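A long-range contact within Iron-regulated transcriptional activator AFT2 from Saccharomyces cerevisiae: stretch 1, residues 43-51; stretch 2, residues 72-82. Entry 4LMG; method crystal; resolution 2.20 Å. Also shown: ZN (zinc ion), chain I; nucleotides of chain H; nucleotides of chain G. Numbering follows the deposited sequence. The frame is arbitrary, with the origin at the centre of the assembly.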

ATOM      1  N   SER A  43      -4.343   7.518  12.360  1.00 25.32           N
ATOM      2  CA  SER A  43      -5.177   7.353  13.550  1.00 34.68           C
ATOM      3  C   SER A  43      -6.207   8.468  13.767  1.00 35.82           C
ATOM      4  O   SER A  43      -7.185   8.279  14.491  1.00 36.10           O
ATOM      5  CB  SER A  43      -4.315   7.172  14.803  1.00 48.57           C
ATOM      6  OG  SER A  43      -3.752   5.872  14.842  1.00 58.04           O
ATOM      7  N   SER A  44      -5.997   9.619  13.138  1.00 28.08           N
ATOM      8  CA  SER A  44      -6.878  10.761  13.357  1.00 27.61           C
ATOM      9  C   SER A  44      -7.388  11.404  12.070  1.00 28.58           C
ATOM     10  O   SER A  44      -7.841  12.547  12.086  1.00 31.31           O
ATOM     11  CB  SER A  44      -6.177  11.816  14.217  1.00 37.57           C
ATOM     12  OG  SER A  44      -5.808  11.281  15.475  1.00 46.12           O
ATOM     13  N   LYS A  45      -7.319  10.675  10.960  1.00 32.94           N
ATOM     14  CA  LYS A  45      -7.804  11.193   9.685  1.00 30.18           C
ATOM     15  C   LYS A  45      -7.944  10.104   8.628  1.00 34.25           C
ATOM     16  O   LYS A  45      -7.055   9.269   8.457  1.00 38.54           O
ATOM     17  CB  LYS A  45      -6.879  12.292   9.158  1.00 33.14           C
ATOM     18  CG  LYS A  45      -7.241  12.774   7.763  1.00 45.11           C
ATOM     19  CD  LYS A  45      -6.200  13.733   7.216  1.00 54.16           C
ATOM     20  CE  LYS A  45      -4.851  13.052   7.037  1.00 51.96           C
ATOM     21  NZ  LYS A  45      -3.821  14.019   6.567  1.00 51.49           N
ATOM     22  N   VAL A  46      -9.068  10.122   7.921  1.00 27.00           N
ATOM     23  CA  VAL A  46      -9.283   9.214   6.803  1.00 28.68           C
ATOM     24  C   VAL A  46      -9.807   9.988   5.602  1.00 34.29           C
ATOM     25  O   VAL A  46     -10.764  10.755   5.715  1.00 29.63           O
ATOM     26  CB  VAL A  46     -10.284   8.103   7.150  1.00 27.42           C
ATOM     27  CG1 VAL A  46     -10.310   7.058   6.042  1.00 25.74           C
ATOM     28  CG2 VAL A  46      -9.925   7.468   8.479  1.00 25.62           C
ATOM     29  N   THR A  47      -9.166   9.794   4.456  1.00 30.62           N
ATOM     30  CA  THR A  47      -9.602  10.434   3.224  1.00 32.85           C
ATOM     31  C   THR A  47     -10.169   9.391   2.272  1.00 31.60           C
ATOM     32  O   THR A  47      -9.537   8.372   2.005  1.00 35.21           O
ATOM     33  CB  THR A  47      -8.450  11.179   2.533  1.00 35.22           C
ATOM     34  OG1 THR A  47      -7.970  12.218   3.392  1.00 34.83           O
ATOM     35  CG2 THR A  47      -8.925  11.791   1.226  1.00 35.49           C
ATOM     36  N   PHE A  48     -11.371   9.653   1.773  1.00 29.40           N
ATOM     37  CA  PHE A  48     -12.056   8.725   0.889  1.00 27.07           C
ATOM     38  C   PHE A  48     -12.202   9.319  -0.503  1.00 29.70           C
ATOM     39  O   PHE A  48     -12.212  10.539  -0.670  1.00 27.99           O
ATOM     40  CB  PHE A  48     -13.444   8.395   1.441  1.00 20.80           C
ATOM     41  CG  PHE A  48     -13.429   7.815   2.826  1.00 25.46           C
ATOM     42  CD1 PHE A  48     -13.405   8.640   3.938  1.00 22.45           C
ATOM     43  CD2 PHE A  48     -13.453   6.445   3.016  1.00 26.89           C
ATOM     44  CE1 PHE A  48     -13.400   8.109   5.211  1.00 22.63           C
ATOM     45  CE2 PHE A  48     -13.447   5.907   4.286  1.00 30.86           C
ATOM     46  CZ  PHE A  48     -13.421   6.741   5.386  1.00 23.28           C
ATOM     47  N   LYS A  49     -12.315   8.448  -1.499  1.00 28.10           N
ATOM     48  CA  LYS A  49     -12.612   8.878  -2.861  1.00 31.46           C
ATOM     49  C   LYS A  49     -13.343   7.773  -3.613  1.00 21.49           C
ATOM     50  O   LYS A  49     -13.550   6.682  -3.082  1.00 17.16           O
ATOM     51  CB  LYS A  49     -11.331   9.268  -3.598  1.00 29.51           C
ATOM     52  CG  LYS A  49     -10.337   8.132  -3.764  1.00 26.77           C
ATOM     53  CD  LYS A  49      -9.092   8.616  -4.478  1.00 30.51           C
ATOM     54  CE  LYS A  49      -8.051   7.516  -4.594  1.00 36.30           C
ATOM     55  NZ  LYS A  49      -6.764   8.057  -5.111  1.00 45.00           N
ATOM     56  N   CYS A  50     -13.740   8.060  -4.848  1.00 20.50           N
ATOM     57  CA  CYS A  50     -14.409   7.058  -5.670  1.00 34.35           C
ATOM     58  C   CYS A  50     -13.421   5.995  -6.114  1.00 30.11           C
ATOM     59  O   CYS A  50     -12.307   6.311  -6.530  1.00 25.98           O
ATOM     60  CB  CYS A  50     -15.060   7.699  -6.898  1.00 33.58           C
ATOM     61  SG  CYS A  50     -16.562   8.639  -6.552  1.00 27.89           S
ATOM     62  N   ARG A  51     -13.827   4.735  -6.021  1.00 23.35           N
ATOM     63  CA  ARG A  51     -13.012   3.656  -6.555  1.00 28.25           C
ATOM     64  C   ARG A  51     -12.624   3.994  -7.986  1.00 31.00           C
ATOM     65  O   ARG A  51     -13.434   4.520  -8.752  1.00 30.53           O
ATOM     66  CB  ARG A  51     -13.759   2.326  -6.527  1.00 30.19           C
ATOM     67  CG  ARG A  51     -12.922   1.160  -7.029  1.00 34.66           C
ATOM     68  CD  ARG A  51     -13.722  -0.123  -7.058  1.00 30.29           C
ATOM     69  NE  ARG A  51     -14.428  -0.331  -5.801  1.00 28.51           N
ATOM     70  CZ  ARG A  51     -13.861  -0.787  -4.691  1.00 30.19           C
ATOM     71  NH1 ARG A  51     -12.568  -1.087  -4.675  1.00 33.65           N
ATOM     72  NH2 ARG A  51     -14.588  -0.942  -3.594  1.00 37.24           N
ATOM     73  N   ALA A  72      -9.870  10.811 -13.914  1.00 48.57           N
ATOM     74  CA  ALA A  72      -9.796  10.831 -12.457  1.00 48.95           C
ATOM     75  C   ALA A  72     -10.903  11.691 -11.856  1.00 52.80           C
ATOM     76  O   ALA A  72     -11.141  12.815 -12.300  1.00 57.45           O
ATOM     77  CB  ALA A  72      -8.434  11.326 -12.005  1.00 44.89           C
ATOM     78  N   CYS A  73     -11.578  11.156 -10.843  1.00 43.86           N
ATOM     79  CA  CYS A  73     -12.679  11.858 -10.200  1.00 42.92           C
ATOM     80  C   CYS A  73     -12.202  12.669  -9.000  1.00 35.89           C
ATOM     81  O   CYS A  73     -11.490  12.151  -8.142  1.00 30.53           O
ATOM     82  CB  CYS A  73     -13.760  10.870  -9.767  1.00 33.88           C
ATOM     83  SG  CYS A  73     -15.197  11.655  -9.027  1.00 35.36           S
ATOM     84  N   PRO A  74     -12.609  13.946  -8.933  1.00 40.60           N
ATOM     85  CA  PRO A  74     -12.179  14.899  -7.904  1.00 40.56           C
ATOM     86  C   PRO A  74     -12.913  14.733  -6.574  1.00 41.30           C
ATOM     87  O   PRO A  74     -12.439  15.233  -5.554  1.00 41.59           O
ATOM     88  CB  PRO A  74     -12.534  16.250  -8.527  1.00 39.81           C
ATOM     89  CG  PRO A  74     -13.736  15.954  -9.358  1.00 37.87           C
ATOM     90  CD  PRO A  74     -13.521  14.567  -9.912  1.00 38.80           C
ATOM     91  N   PHE A  75     -14.056  14.051  -6.593  1.00 38.18           N
ATOM     92  CA  PHE A  75     -14.848  13.823  -5.386  1.00 32.39           C
ATOM     93  C   PHE A  75     -13.978  13.350  -4.224  1.00 37.44           C
ATOM     94  O   PHE A  75     -13.156  12.445  -4.380  1.00 35.42           O
ATOM     95  CB  PHE A  75     -15.949  12.800  -5.667  1.00 32.33           C
ATOM     96  CG  PHE A  75     -16.836  12.513  -4.486  1.00 28.29           C
ATOM     97  CD1 PHE A  75     -16.613  11.405  -3.685  1.00 21.86           C
ATOM     98  CD2 PHE A  75     -17.907  13.343  -4.187  1.00 33.64           C
ATOM     99  CE1 PHE A  75     -17.436  11.133  -2.603  1.00 21.41           C
ATOM    100  CE2 PHE A  75     -18.731  13.077  -3.108  1.00 26.43           C
ATOM    101  CZ  PHE A  75     -18.495  11.971  -2.315  1.00 21.12           C
ATOM    102  N   ARG A  76     -14.160  13.969  -3.059  1.00 24.35           N
ATOM    103  CA  ARG A  76     -13.384  13.611  -1.877  1.00 31.15           C
ATOM    104  C   ARG A  76     -14.204  13.703  -0.597  1.00 35.78           C
ATOM    105  O   ARG A  76     -14.982  14.637  -0.410  1.00 29.46           O
ATOM    106  CB  ARG A  76     -12.146  14.503  -1.746  1.00 30.27           C
ATOM    107  CG  ARG A  76     -11.041  14.220  -2.749  1.00 31.97           C
ATOM    108  CD  ARG A  76     -10.566  12.779  -2.660  1.00 33.81           C
ATOM    109  NE  ARG A  76      -9.394  12.539  -3.497  1.00 32.10           N
ATOM    110  CZ  ARG A  76      -9.435  12.395  -4.818  1.00 32.87           C
ATOM    111  NH1 ARG A  76     -10.592  12.472  -5.463  1.00 20.02           N
ATOM    112  NH2 ARG A  76      -8.317  12.175  -5.497  1.00 35.58           N
ATOM    113  N   ILE A  77     -14.025  12.726   0.282  1.00 34.28           N
ATOM    114  CA  ILE A  77     -14.592  12.796   1.622  1.00 30.74           C
ATOM    115  C   ILE A  77     -13.457  12.754   2.636  1.00 38.30           C
ATOM    116  O   ILE A  77     -12.571  11.902   2.555  1.00 34.15           O
ATOM    117  CB  ILE A  77     -15.564  11.641   1.896  1.00 30.57           C
ATOM    118  CG1 ILE A  77     -16.706  11.648   0.878  1.00 30.26           C
ATOM    119  CG2 ILE A  77     -16.118  11.739   3.308  1.00 27.76           C
ATOM    120  CD1 ILE A  77     -17.744  10.584   1.130  1.00 23.21           C
ATOM    121  N   ARG A  78     -13.478  13.680   3.586  1.00 32.63           N
ATOM    122  CA  ARG A  78     -12.427  13.748   4.590  1.00 29.73           C
ATOM    123  C   ARG A  78     -13.005  13.693   5.998  1.00 25.81           C
ATOM    124  O   ARG A  78     -13.774  14.563   6.397  1.00 28.35           O
ATOM    125  CB  ARG A  78     -11.590  15.014   4.400  1.00 43.86           C
ATOM    126  CG  ARG A  78     -10.344  15.084   5.271  1.00 57.57           C
ATOM    127  CD  ARG A  78      -9.375  16.122   4.732  1.00 72.04           C
ATOM    128  NE  ARG A  78      -8.211  16.295   5.595  1.00 86.91           N
ATOM    129  CZ  ARG A  78      -8.104  17.244   6.520  1.00 96.31           C
ATOM    130  NH1 ARG A  78      -9.095  18.109   6.701  1.00 99.29           N
ATOM    131  NH2 ARG A  78      -7.009  17.331   7.263  1.00 95.52           N
ATOM    132  N   ALA A  79     -12.651  12.648   6.734  1.00 24.85           N
ATOM    133  CA  ALA A  79     -13.039  12.531   8.130  1.00 28.56           C
ATOM    134  C   ALA A  79     -11.828  12.831   8.999  1.00 33.19           C
ATOM    135  O   ALA A  79     -10.775  12.216   8.838  1.00 39.09           O
ATOM    136  CB  ALA A  79     -13.574  11.143   8.421  1.00 18.60           C
ATOM    137  N   ALA A  80     -11.977  13.782   9.914  1.00 33.67           N
ATOM    138  CA  ALA A  80     -10.865  14.210  10.755  1.00 32.38           C
ATOM    139  C   ALA A  80     -11.246  14.246  12.232  1.00 32.55           C
ATOM    140  O   ALA A  80     -12.316  14.726  12.596  1.00 37.50           O
ATOM    141  CB  ALA A  80     -10.357  15.574  10.303  1.00 30.64           C
ATOM    142  N   TYR A  81     -10.357  13.741  13.080  1.00 30.04           N
ATOM    143  CA  TYR A  81     -10.607  13.728  14.512  1.00 29.49           C
ATOM    144  C   TYR A  81     -10.123  15.009  15.182  1.00 32.65           C
ATOM    145  O   TYR A  81      -8.940  15.345  15.128  1.00 38.79           O
ATOM    146  CB  TYR A  81      -9.944  12.516  15.162  1.00 32.04           C
ATOM    147  CG  TYR A  81     -10.254  12.375  16.633  1.00 39.48           C
ATOM    148  CD1 TYR A  81      -9.295  12.658  17.598  1.00 38.28           C
ATOM    149  CD2 TYR A  81     -11.511  11.967  17.058  1.00 41.85           C
ATOM    150  CE1 TYR A  81      -9.577  12.529  18.943  1.00 39.78           C
ATOM    151  CE2 TYR A  81     -11.803  11.838  18.400  1.00 47.12           C
ATOM    152  CZ  TYR A  81     -10.835  12.119  19.338  1.00 51.48           C
ATOM    153  OH  TYR A  81     -11.129  11.990  20.676  1.00 65.07           O
ATOM    154  N   SER A  82     -11.051  15.723  15.807  1.00 30.28           N
ATOM    155  CA  SER A  82     -10.706  16.887  16.610  1.00 30.00           C
ATOM    156  C   SER A  82     -10.311  16.428  18.008  1.00 31.85           C
ATOM    157  O   SER A  82     -11.132  15.886  18.744  1.00 44.66           O
ATOM    158  CB  SER A  82     -11.889  17.860  16.688  1.00 28.25           C
ATOM    159  OG  SER A  82     -11.637  18.904  17.613  1.00 37.29           O
TER
HETATM  160 ZN    ZN I 201     -16.627  10.026  -8.361  1.00 37.33          ZN
ATOM    161  O5'  DA H   1      -7.817  18.018   2.329  1.00 94.44           O
ATOM    162  C5'  DA H   1      -8.167  17.382   1.102  1.00 91.14           C
ATOM    163  C4'  DA H   1      -7.536  16.003   1.000  1.00 86.75           C
ATOM    164  O4'  DA H   1      -8.029  15.333  -0.185  1.00 88.65           O
ATOM    165  C3'  DA H   1      -6.024  15.989   0.839  1.00 84.25           C
ATOM    166  O3'  DA H   1      -5.503  14.731   1.252  1.00 78.18           O
ATOM    167  C2'  DA H   1      -5.867  16.187  -0.665  1.00 87.32           C
ATOM    168  C1'  DA H   1      -7.075  15.437  -1.225  1.00 90.85           C
ATOM    169  N9   DA H   1      -7.710  16.115  -2.351  1.00100.89           N
ATOM    170  C8   DA H   1      -8.603  17.151  -2.294  1.00103.41           C
ATOM    171  N7   DA H   1      -9.012  17.564  -3.469  1.00106.06           N
ATOM    172  C5   DA H   1      -8.342  16.742  -4.360  1.00110.37           C
ATOM    173  C6   DA H   1      -8.343  16.669  -5.767  1.00116.10           C
ATOM    174  N6   DA H   1      -9.074  17.475  -6.546  1.00118.04           N
ATOM    175  N1   DA H   1      -7.561  15.733  -6.344  1.00117.72           N
ATOM    176  C2   DA H   1      -6.831  14.929  -5.560  1.00114.93           C
ATOM    177  N3   DA H   1      -6.748  14.900  -4.231  1.00109.80           N
ATOM    178  C4   DA H   1      -7.535  15.842  -3.687  1.00107.03           C
ATOM    179  P    DA H   2      -4.789  14.583   2.684  1.00 52.09           P
ATOM    180  OP1  DA H   2      -5.238  13.304   3.284  1.00 41.96           O
ATOM    181  OP2  DA H   2      -5.004  15.841   3.433  1.00 58.11           O
ATOM    182  O5'  DA H   2      -3.232  14.440   2.316  1.00 71.71           O
ATOM    183  C5'  DA H   2      -2.675  15.171   1.220  1.00 63.12           C
ATOM    184  C4'  DA H   2      -1.160  15.334   1.296  1.00 49.27           C
ATOM    185  O4'  DA H   2      -0.693  15.231   2.667  1.00 35.55           O
ATOM    186  C3'  DA H   2      -0.332  14.338   0.492  1.00 47.10           C
ATOM    187  O3'  DA H   2       0.784  15.016  -0.067  1.00 44.19           O
ATOM    188  C2'  DA H   2       0.114  13.314   1.530  1.00 40.84           C
ATOM    189  C1'  DA H   2       0.166  14.125   2.823  1.00 30.45           C
ATOM    190  N9   DA H   2      -0.318  13.364   3.965  1.00 22.03           N
ATOM    191  C8   DA H   2      -1.499  13.538   4.626  1.00 24.81           C
ATOM    192  N7   DA H   2      -1.678  12.699   5.617  1.00 26.57           N
ATOM    193  C5   DA H   2      -0.535  11.920   5.602  1.00 24.42           C
ATOM    194  C6   DA H   2      -0.113  10.846   6.404  1.00 23.82           C
ATOM    195  N6   DA H   2      -0.837  10.362   7.416  1.00 27.02           N
ATOM    196  N1   DA H   2       1.082  10.289   6.121  1.00 23.34           N
ATOM    197  C2   DA H   2       1.799  10.781   5.104  1.00 32.80           C
ATOM    198  N3   DA H   2       1.507  11.787   4.282  1.00 28.74           N
ATOM    199  C4   DA H   2       0.313  12.315   4.588  1.00 23.11           C
ATOM    200  P    DG G   9      -8.333   2.548  -5.805  1.00 25.74           P
ATOM    201  OP1  DG G   9      -9.516   2.376  -6.674  1.00 23.59           O
ATOM    202  OP2  DG G   9      -7.804   3.913  -5.570  1.00 19.67           O
ATOM    203  O5'  DG G   9      -8.630   1.866  -4.393  1.00 28.45           O
ATOM    204  C5'  DG G   9      -8.930   0.476  -4.385  1.00 25.86           C
ATOM    205  C4'  DG G   9      -8.432  -0.189  -3.116  1.00 22.51           C
ATOM    206  O4'  DG G   9      -7.002  -0.432  -3.203  1.00 29.38           O
ATOM    207  C3'  DG G   9      -8.626   0.615  -1.839  1.00 25.94           C
ATOM    208  O3'  DG G   9      -8.812  -0.313  -0.780  1.00 27.01           O
ATOM    209  C2'  DG G   9      -7.304   1.373  -1.723  1.00 21.60           C
ATOM    210  C1'  DG G   9      -6.309   0.330  -2.231  1.00 25.19           C
ATOM    211  N9   DG G   9      -5.111   0.853  -2.891  1.00 24.05           N
ATOM    212  C8   DG G   9      -5.046   1.830  -3.854  1.00 30.05           C
ATOM    213  N7   DG G   9      -3.833   2.076  -4.269  1.00 21.75           N
ATOM    214  C5   DG G   9      -3.041   1.194  -3.546  1.00 27.83           C
ATOM    215  C6   DG G   9      -1.639   0.994  -3.570  1.00 27.67           C
ATOM    216  O6   DG G   9      -0.789   1.576  -4.261  1.00 22.27           O
ATOM    217  N1   DG G   9      -1.241   0.003  -2.677  1.00 19.42           N
ATOM    218  C2   DG G   9      -2.098  -0.706  -1.865  1.00 27.41           C
ATOM    219  N2   DG G   9      -1.535  -1.624  -1.065  1.00 18.06           N
ATOM    220  N3   DG G   9      -3.413  -0.529  -1.831  1.00 20.51           N
ATOM    221  C4   DG G   9      -3.812   0.435  -2.696  1.00 22.95           C
HETATM  222  O   HOH W   1     -13.336  10.437  -6.280  1.00 28.25           O
HETATM  223  O   HOH W   2     -11.312   8.775  -7.527  1.00 35.53           O

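Two antiparallel β-strands, one spanning residues 45-50 and the other starting at Arg76, pair through their backbones, and the contact is fastened at one end by a zinc ion and faces DNA along one side. The strand axes approach to 4.6 Å, with N-to-C directions 165° apart, and the two stretches bury 682 Å² between them. Five near-linear hydrogen bonds set the register: Tyr81 N to Ser44 O (3.0 Å), Val46 N to Ala79 O (2.9 Å), Ala79 N to Val46 O (2.9 Å), Phe48 N to Ile77 O (2.7 Å) and Ile77 N to Phe48 O (3.0 Å). Between these pairs, Lys45 CA and Thr47 CA make CA-H...O contacts with Ala79 O (3.3 Å) and Ile77 O (3.4 Å).

Val46, Phe48, Ile77 and Ala79 share one face of the sheet. There Phe48 CB lies 3.9 Å from Ile77 CB, while Ala79 CB meets the edge of the Phe48 ring, 4.4 Å from CE1. Lys45, Thr47, Arg78 and Ala80 occupy the other face, where Lys45 NZ donates to N7 of DA2 (2.7 Å) and Thr47 OG1 to OP1 of DA2 (2.9 Å).

Past the last bridge, Arg76 turns its side chain back along its own stretch, and NH1 donates to both Cys73 O and Phe75 O, 2.8 Å each. Its guanidinium is sandwiched between Lys49 CB on one face and C2 of DA1 on the opposite one. The like charges Lys49 NZ and Arg76 NH2 stand 4.4 Å apart, so packing rather than charge pairing describes this neighbourhood. At the zinc end, Cys50 SG and Cys73 SG each bind the ion at 2.3 Å, two ligands from elsewhere in the structure completing the site. Water 1 links the stretches here, accepting from Cys50 N (2.8 Å) and lying 2.8 Å from Phe75 O.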